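PDB 2Z1Q: acyl-CoA dehydrogenase from Thermus thermophilus, which probably catalyses the FAD-dependent oxidation of saturated acyl-CoA thioesters to the corresponding 2,3-dehydroacyl-CoA products. Local coordinates for residues 25-30 / 499-504; 274-279 / 571-576. All coordinates share one frame; numbering follows the deposited sequence.

Contact 1: 25-30 / 499-504; sequences PEDFDE and ARRLGG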
ATOM      1  N   PRO B  25      18.139  -7.500  20.350  1.00 39.52           N
ATOM      2  CA  PRO B  25      19.213  -7.391  19.358  1.00 40.83           C
ATOM      3  C   PRO B  25      20.564  -7.085  20.016  1.00 42.04           C
ATOM      4  O   PRO B  25      21.597  -7.595  19.586  1.00 43.25           O
ATOM      5  CB  PRO B  25      18.729  -6.263  18.446  1.00 40.76           C
ATOM      6  CG  PRO B  25      17.227  -6.393  18.531  1.00 41.85           C
ATOM      7  CD  PRO B  25      17.009  -6.619  20.005  1.00 40.45           C
ATOM      8  N   GLU B  26      20.563  -6.261  21.061  1.00 41.95           N
ATOM      9  CA  GLU B  26      21.813  -5.944  21.742  1.00 42.57           C
ATOM     10  C   GLU B  26      22.301  -7.115  22.598  1.00 42.49           C
ATOM     11  O   GLU B  26      23.312  -7.008  23.292  1.00 42.91           O
ATOM     12  CB  GLU B  26      21.676  -4.670  22.593  1.00 41.58           C
ATOM     13  CG  GLU B  26      20.301  -4.432  23.175  1.00 44.09           C
ATOM     14  CD  GLU B  26      19.284  -3.925  22.159  1.00 43.62           C
ATOM     15  OE1 GLU B  26      18.082  -4.155  22.391  1.00 43.35           O
ATOM     16  OE2 GLU B  26      19.673  -3.291  21.146  1.00 42.50           O
ATOM     17  N   ASP B  27      21.586  -8.238  22.542  1.00 41.65           N
ATOM     18  CA  ASP B  27      21.993  -9.429  23.288  1.00 40.67           C
ATOM     19  C   ASP B  27      22.703 -10.403  22.348  1.00 40.62           C
ATOM     20  O   ASP B  27      22.971 -11.542  22.718  1.00 39.55           O
ATOM     21  CB  ASP B  27      20.786 -10.139  23.897  1.00 40.45           C
ATOM     22  CG  ASP B  27      20.249  -9.444  25.124  1.00 41.13           C
ATOM     23  OD1 ASP B  27      19.018  -9.471  25.312  1.00 40.05           O
ATOM     24  OD2 ASP B  27      21.048  -8.886  25.906  1.00 42.15           O
ATOM     25  N   PHE B  28      22.987  -9.950  21.130  1.00 40.08           N
ATOM     26  CA  PHE B  28      23.662 -10.779  20.132  1.00 40.59           C
ATOM     27  C   PHE B  28      25.097 -11.066  20.572  1.00 40.87           C
ATOM     28  O   PHE B  28      25.871 -10.138  20.793  1.00 39.31           O
ATOM     29  CB  PHE B  28      23.684 -10.057  18.768  1.00 39.72           C
ATOM     30  CG  PHE B  28      22.341 -10.013  18.058  1.00 38.47           C
ATOM     31  CD1 PHE B  28      22.124  -9.114  17.014  1.00 37.52           C
ATOM     32  CD2 PHE B  28      21.307 -10.880  18.414  1.00 37.29           C
ATOM     33  CE1 PHE B  28      20.893  -9.080  16.335  1.00 37.15           C
ATOM     34  CE2 PHE B  28      20.081 -10.852  17.744  1.00 36.95           C
ATOM     35  CZ  PHE B  28      19.874  -9.950  16.704  1.00 35.94           C
ATOM     36  N   ASP B  29      25.463 -12.337  20.710  1.00 43.42           N
ATOM     37  CA  ASP B  29      26.836 -12.645  21.104  1.00 46.20           C
ATOM     38  C   ASP B  29      27.701 -12.453  19.862  1.00 47.45           C
ATOM     39  O   ASP B  29      27.196 -12.486  18.739  1.00 48.71           O
ATOM     40  CB  ASP B  29      26.961 -14.075  21.640  1.00 47.57           C
ATOM     41  CG  ASP B  29      26.893 -15.121  20.550  1.00 50.12           C
ATOM     42  OD1 ASP B  29      27.788 -15.124  19.683  1.00 53.05           O
ATOM     43  OD2 ASP B  29      25.951 -15.940  20.569  1.00 50.72           O
ATOM     44  N   GLU B  30      28.995 -12.239  20.066  1.00 47.98           N
ATOM     45  CA  GLU B  30      29.929 -12.006  18.970  1.00 48.55           C
ATOM     46  C   GLU B  30      29.797 -12.912  17.753  1.00 47.24           C
ATOM     47  O   GLU B  30      30.052 -12.490  16.625  1.00 45.29           O
ATOM     48  CB  GLU B  30      31.363 -12.051  19.506  1.00 51.02           C
ATOM     49  CG  GLU B  30      31.957 -10.675  19.641  1.00 53.72           C
ATOM     50  CD  GLU B  30      32.174 -10.028  18.285  1.00 56.68           C
ATOM     51  OE1 GLU B  30      31.978  -8.798  18.165  1.00 56.46           O
ATOM     52  OE2 GLU B  30      32.547 -10.756  17.337  1.00 57.80           O
ATOM     53  N   ALA B 499      12.923  -1.470  25.673  1.00 32.01           N
ATOM     54  CA  ALA B 499      13.220  -0.059  25.879  1.00 34.08           C
ATOM     55  C   ALA B 499      13.766   0.210  27.292  1.00 35.65           C
ATOM     56  O   ALA B 499      14.576   1.118  27.489  1.00 33.52           O
ATOM     57  CB  ALA B 499      11.973   0.783  25.635  1.00 33.62           C
ATOM     58  N   ARG B 500      13.304  -0.588  28.257  1.00 37.78           N
ATOM     59  CA  ARG B 500      13.723  -0.468  29.656  1.00 40.45           C
ATOM     60  C   ARG B 500      15.197  -0.824  29.831  1.00 40.82           C
ATOM     61  O   ARG B 500      15.914  -0.184  30.601  1.00 40.41           O
ATOM     62  CB  ARG B 500      12.857  -1.380  30.542  1.00 42.11           C
ATOM     63  CG  ARG B 500      11.400  -0.934  30.652  1.00 45.18           C
ATOM     64  CD  ARG B 500      11.285   0.401  31.378  1.00 48.10           C
ATOM     65  NE  ARG B 500      10.190   1.233  30.882  1.00 51.07           N
ATOM     66  CZ  ARG B 500       8.899   0.933  30.990  1.00 51.94           C
ATOM     67  NH1 ARG B 500       7.985   1.764  30.502  1.00 53.20           N
ATOM     68  NH2 ARG B 500       8.517  -0.186  31.588  1.00 52.54           N
ATOM     69  N   ARG B 501      15.639  -1.849  29.112  1.00 40.74           N
ATOM     70  CA  ARG B 501      17.029  -2.276  29.173  1.00 41.80           C
ATOM     71  C   ARG B 501      17.880  -1.387  28.290  1.00 43.50           C
ATOM     72  O   ARG B 501      18.926  -0.895  28.700  1.00 44.89           O
ATOM     73  CB  ARG B 501      17.145  -3.703  28.680  1.00 40.95           C
ATOM     74  CG  ARG B 501      16.307  -4.668  29.463  1.00 41.43           C
ATOM     75  CD  ARG B 501      16.373  -6.000  28.801  1.00 40.08           C
ATOM     76  NE  ARG B 501      17.759  -6.389  28.597  1.00 40.67           N
ATOM     77  CZ  ARG B 501      18.140  -7.417  27.850  1.00 39.24           C
ATOM     78  NH1 ARG B 501      19.428  -7.703  27.722  1.00 38.20           N
ATOM     79  NH2 ARG B 501      17.231  -8.155  27.227  1.00 36.89           N
ATOM     80  N   LEU B 502      17.408  -1.184  27.067  1.00 45.09           N
ATOM     81  CA  LEU B 502      18.110  -0.381  26.075  1.00 45.20           C
ATOM     82  C   LEU B 502      18.221   1.089  26.465  1.00 43.90           C
ATOM     83  O   LEU B 502      19.308   1.657  26.478  1.00 43.63           O
ATOM     84  CB  LEU B 502      17.388  -0.495  24.737  1.00 47.06           C
ATOM     85  CG  LEU B 502      18.225  -0.464  23.461  1.00 49.27           C
ATOM     86  CD1 LEU B 502      17.292  -0.665  22.276  1.00 50.21           C
ATOM     87  CD2 LEU B 502      18.990   0.845  23.336  1.00 49.32           C
ATOM     88  N   GLY B 503      17.080   1.698  26.765  1.00 43.39           N
ATOM     89  CA  GLY B 503      17.061   3.099  27.139  1.00 42.47           C
ATOM     90  C   GLY B 503      17.272   4.018  25.951  1.00 42.90           C
ATOM     91  O   GLY B 503      17.368   3.577  24.802  1.00 42.77           O
ATOM     92  N   GLY B 504      17.340   5.314  26.227  1.00 42.60           N
ATOM     93  CA  GLY B 504      17.548   6.284  25.170  1.00 41.82           C
ATOM     94  C   GLY B 504      16.307   6.548  24.346  1.00 41.06           C
ATOM     95  O   GLY B 504      15.233   6.829  24.885  1.00 41.31           O
TER
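Glu26 and Leu502 mark the closest backbone approach, 8.0 Å between their CA atoms, so only side chains span the gap. They form a bidentate surface salt bridge between the loop before helix 30-54 and the end of helix 476-502, in the C-terminal helical part of the acyl-CoA dehydrogenase fold. Residues 25-27 make a short 3-10 turn, while 499-502 is the last turn of its helix. Gly503, whose phi of 74° suits glycine, ends that helix. Asp27 and Arg501 reach out from opposite directions, and the guanidinium, its chain bent at chi3 (52°), meets the carboxylate end-on with the two planes 23° apart. Arg501 NH2 donates to Asp27 OD1 and Arg501 NH1 to Asp27 OD2 (2.7 Å), each oxygen offering its syn lone pair, in moderately bent bonds. Asp27 OD1 also accepts a hydrogen bond from the backbone N of Thr24, which ties the carboxylate to its own turn. With alanine here, the Arg501 guanidinium is likely to lose its paired acceptor and be set free to turn, and Thr24 N to lose its bond. Glu26 lays its carboxylate across Leu502, although its charge is paired with Arg498 through OE1. The nearest atoms here are Glu26 OE1 and Leu502 CD1, 3.6 Å apart.

Contact 2: 274-279 / 571-576; sequences GAKRAL and GGYPIP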
ATOM      1  N   GLY B 274      14.304  -5.366   5.411  1.00 23.57           N
ATOM      2  CA  GLY B 274      13.926  -4.557   4.266  1.00 22.89           C
ATOM      3  C   GLY B 274      13.443  -3.191   4.693  1.00 21.66           C
ATOM      4  O   GLY B 274      13.774  -2.173   4.068  1.00 21.60           O
ATOM      5  N   ALA B 275      12.666  -3.160   5.766  1.00 21.52           N
ATOM      6  CA  ALA B 275      12.139  -1.909   6.279  1.00 22.00           C
ATOM      7  C   ALA B 275      13.296  -0.960   6.618  1.00 22.55           C
ATOM      8  O   ALA B 275      13.271   0.211   6.221  1.00 22.30           O
ATOM      9  CB  ALA B 275      11.262  -2.175   7.499  1.00 22.51           C
ATOM     10  N   LYS B 276      14.315  -1.467   7.311  1.00 22.38           N
ATOM     11  CA  LYS B 276      15.473  -0.645   7.661  1.00 24.26           C
ATOM     12  C   LYS B 276      16.101  -0.049   6.408  1.00 24.71           C
ATOM     13  O   LYS B 276      16.432   1.138   6.373  1.00 24.18           O
ATOM     14  CB  LYS B 276      16.539  -1.474   8.401  1.00 25.24           C
ATOM     15  CG  LYS B 276      16.119  -1.970   9.778  1.00 26.32           C
ATOM     16  CD  LYS B 276      17.230  -2.766  10.450  1.00 28.03           C
ATOM     17  CE  LYS B 276      16.872  -3.115  11.889  1.00 28.13           C
ATOM     18  NZ  LYS B 276      17.906  -3.980  12.536  1.00 27.71           N
ATOM     19  N   ARG B 277      16.266  -0.863   5.370  1.00 25.38           N
ATOM     20  CA  ARG B 277      16.864  -0.363   4.140  1.00 27.52           C
ATOM     21  C   ARG B 277      16.021   0.754   3.550  1.00 27.24           C
ATOM     22  O   ARG B 277      16.549   1.788   3.139  1.00 26.41           O
ATOM     23  CB  ARG B 277      17.001  -1.478   3.103  1.00 31.61           C
ATOM     24  CG  ARG B 277      17.615  -2.727   3.651  1.00 37.47           C
ATOM     25  CD  ARG B 277      18.977  -2.432   4.249  1.00 42.10           C
ATOM     26  NE  ARG B 277      19.237  -3.293   5.393  1.00 48.01           N
ATOM     27  CZ  ARG B 277      19.387  -4.611   5.320  1.00 49.83           C
ATOM     28  NH1 ARG B 277      19.303  -5.232   4.150  1.00 49.83           N
ATOM     29  NH2 ARG B 277      19.602  -5.309   6.425  1.00 50.96           N
ATOM     30  N   ALA B 278      14.710   0.529   3.491  1.00 26.28           N
ATOM     31  CA  ALA B 278      13.806   1.534   2.943  1.00 25.36           C
ATOM     32  C   ALA B 278      13.909   2.806   3.783  1.00 26.30           C
ATOM     33  O   ALA B 278      13.783   3.915   3.258  1.00 25.66           O
ATOM     34  CB  ALA B 278      12.369   1.010   2.944  1.00 22.84           C
ATOM     35  N   LEU B 279      14.138   2.635   5.086  1.00 27.15           N
ATOM     36  CA  LEU B 279      14.262   3.783   5.981  1.00 27.50           C
ATOM     37  C   LEU B 279      15.559   4.539   5.689  1.00 27.45           C
ATOM     38  O   LEU B 279      15.560   5.767   5.647  1.00 28.21           O
ATOM     39  CB  LEU B 279      14.234   3.333   7.451  1.00 28.11           C
ATOM     40  CG  LEU B 279      13.612   4.275   8.504  1.00 29.66           C
ATOM     41  CD1 LEU B 279      13.993   3.798   9.899  1.00 28.98           C
ATOM     42  CD2 LEU B 279      14.097   5.691   8.321  1.00 30.25           C
ATOM     43  N   GLY B 571      20.818   8.763   9.799  1.00 33.62           N
ATOM     44  CA  GLY B 571      20.689   8.444   8.388  1.00 34.39           C
ATOM     45  C   GLY B 571      19.922   7.155   8.176  1.00 34.32           C
ATOM     46  O   GLY B 571      20.160   6.433   7.208  1.00 35.90           O
ATOM     47  N   GLY B 572      19.001   6.849   9.079  1.00 34.19           N
ATOM     48  CA  GLY B 572      18.238   5.622   8.939  1.00 33.09           C
ATOM     49  C   GLY B 572      17.769   5.135  10.284  1.00 33.41           C
ATOM     50  O   GLY B 572      17.402   5.942  11.135  1.00 34.71           O
ATOM     51  N   TYR B 573      17.767   3.825  10.487  1.00 33.22           N
ATOM     52  CA  TYR B 573      17.329   3.272  11.760  1.00 34.15           C
ATOM     53  C   TYR B 573      18.248   3.831  12.863  1.00 34.94           C
ATOM     54  O   TYR B 573      19.428   3.504  12.920  1.00 34.69           O
ATOM     55  CB  TYR B 573      17.402   1.740  11.705  1.00 33.27           C
ATOM     56  CG  TYR B 573      16.735   1.035  12.868  1.00 33.27           C
ATOM     57  CD1 TYR B 573      17.424   0.084  13.618  1.00 31.14           C
ATOM     58  CD2 TYR B 573      15.409   1.314  13.206  1.00 31.46           C
ATOM     59  CE1 TYR B 573      16.804  -0.579  14.689  1.00 32.29           C
ATOM     60  CE2 TYR B 573      14.783   0.655  14.264  1.00 31.13           C
ATOM     61  CZ  TYR B 573      15.480  -0.288  14.999  1.00 31.49           C
ATOM     62  OH  TYR B 573      14.827  -0.951  16.011  1.00 31.05           O
ATOM     63  N   PRO B 574      17.702   4.680  13.758  1.00 36.19           N
ATOM     64  CA  PRO B 574      18.481   5.286  14.846  1.00 38.46           C
ATOM     65  C   PRO B 574      19.129   4.345  15.865  1.00 40.39           C
ATOM     66  O   PRO B 574      20.198   4.651  16.397  1.00 42.65           O
ATOM     67  CB  PRO B 574      17.483   6.251  15.484  1.00 37.20           C
ATOM     68  CG  PRO B 574      16.179   5.556  15.295  1.00 37.87           C
ATOM     69  CD  PRO B 574      16.278   5.051  13.869  1.00 37.40           C
ATOM     70  N   ILE B 575      18.499   3.211  16.144  1.00 42.33           N
ATOM     71  CA  ILE B 575      19.058   2.266  17.103  1.00 45.25           C
ATOM     72  C   ILE B 575      20.392   1.714  16.614  1.00 49.19           C
ATOM     73  O   ILE B 575      20.461   1.087  15.558  1.00 49.25           O
ATOM     74  CB  ILE B 575      18.113   1.084  17.363  1.00 43.51           C
ATOM     75  CG1 ILE B 575      16.854   1.570  18.082  1.00 43.27           C
ATOM     76  CG2 ILE B 575      18.812   0.035  18.204  1.00 42.81           C
ATOM     77  CD1 ILE B 575      15.983   2.465  17.248  1.00 44.04           C
ATOM     78  N   PRO B 576      21.466   1.926  17.390  1.00 53.26           N
ATOM     79  CA  PRO B 576      22.827   1.477  17.087  1.00 56.18           C
ATOM     80  C   PRO B 576      22.955   0.009  16.686  1.00 59.09           C
ATOM     81  O   PRO B 576      22.238  -0.848  17.205  1.00 58.47           O
ATOM     82  CB  PRO B 576      23.579   1.777  18.377  1.00 56.35           C
ATOM     83  CG  PRO B 576      22.880   2.980  18.895  1.00 55.92           C
ATOM     84  CD  PRO B 576      21.432   2.604  18.699  1.00 54.27           C
TER
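Tyr573 presents its ring edge to Leu279, whose CD1 methyl lies near the ring plane, 4.4 Å from Tyr573 CD2. Within the loop itself, Ile575 covers one ring face, with its CD1 3.5 Å above the plane and displaced toward the rim. Lys276 approaches the ring obliquely, its CE 3.7 Å from Tyr573 CD1, so the methylene end of the lysine supplies the apolar contact. The ring owes its place to a first torsion that sets CG anti to the backbone N (chi1 -169°), and the lysine chain, extended beyond CG, passes the ring at a slant.

Behind these side chains the loop following helix 556-570 settles against one flank of helix 252-288, part of the C-terminal all-helical region of the acyl-CoA dehydrogenase fold. The backbones come closest at Leu279 and Gly572, whose CA atoms are 5.3 Å apart. Leu279 CD1 rests 3.8 Å from Tyr573 N, packing on the peptide link between Gly572 and Tyr573. Gly572 adopts backbone angles (153°/-142°) at which a CB would collide with the preceding carbonyl O, and Gly571 has the positive phi that glycine tolerates easily. Leucine suits its buried position, where it also touches Ile313 of helix 300-331 and Val567 of helix 556-570.

No hydrogen bond joins the two segments, yet their polar ends converge on one residue of helix 300-331. Lys276 NZ forms salt bridges with Glu98 and with Glu317 OE1, while Tyr573 OH is hydrogen-bonded to Glu317 OE2. Lysine and tyrosine are therefore both amphipathic here: they touch through carbon and hold the two oxygens of a single carboxylate at their tips. The nearby ammonium and phenol probably favour the ionised form of Glu317.

How the contacts relate
From the N terminus the segments come in the order 25-30, 274-279, 499-504 and 571-576, so the two contacts cross rather than nest. Contact 1 closes a loop of 468 intervening residues that contains the whole β-sheet region; contact 2 closes one of 291 residues with helices but no strands. One ties the approach to helix 30-54 to the end of helix 476-502, the other the chain's C-terminal tail to helix 252-288. Their centres lie 16 Å apart, and their nearest atoms, about 4 Å apart, do not touch. Helix 300-331 links them: Glu317, the shared acceptor of contact 2, also packs against Pro25 of contact 1, and Tyr314 meets Ala499 and Tyr573.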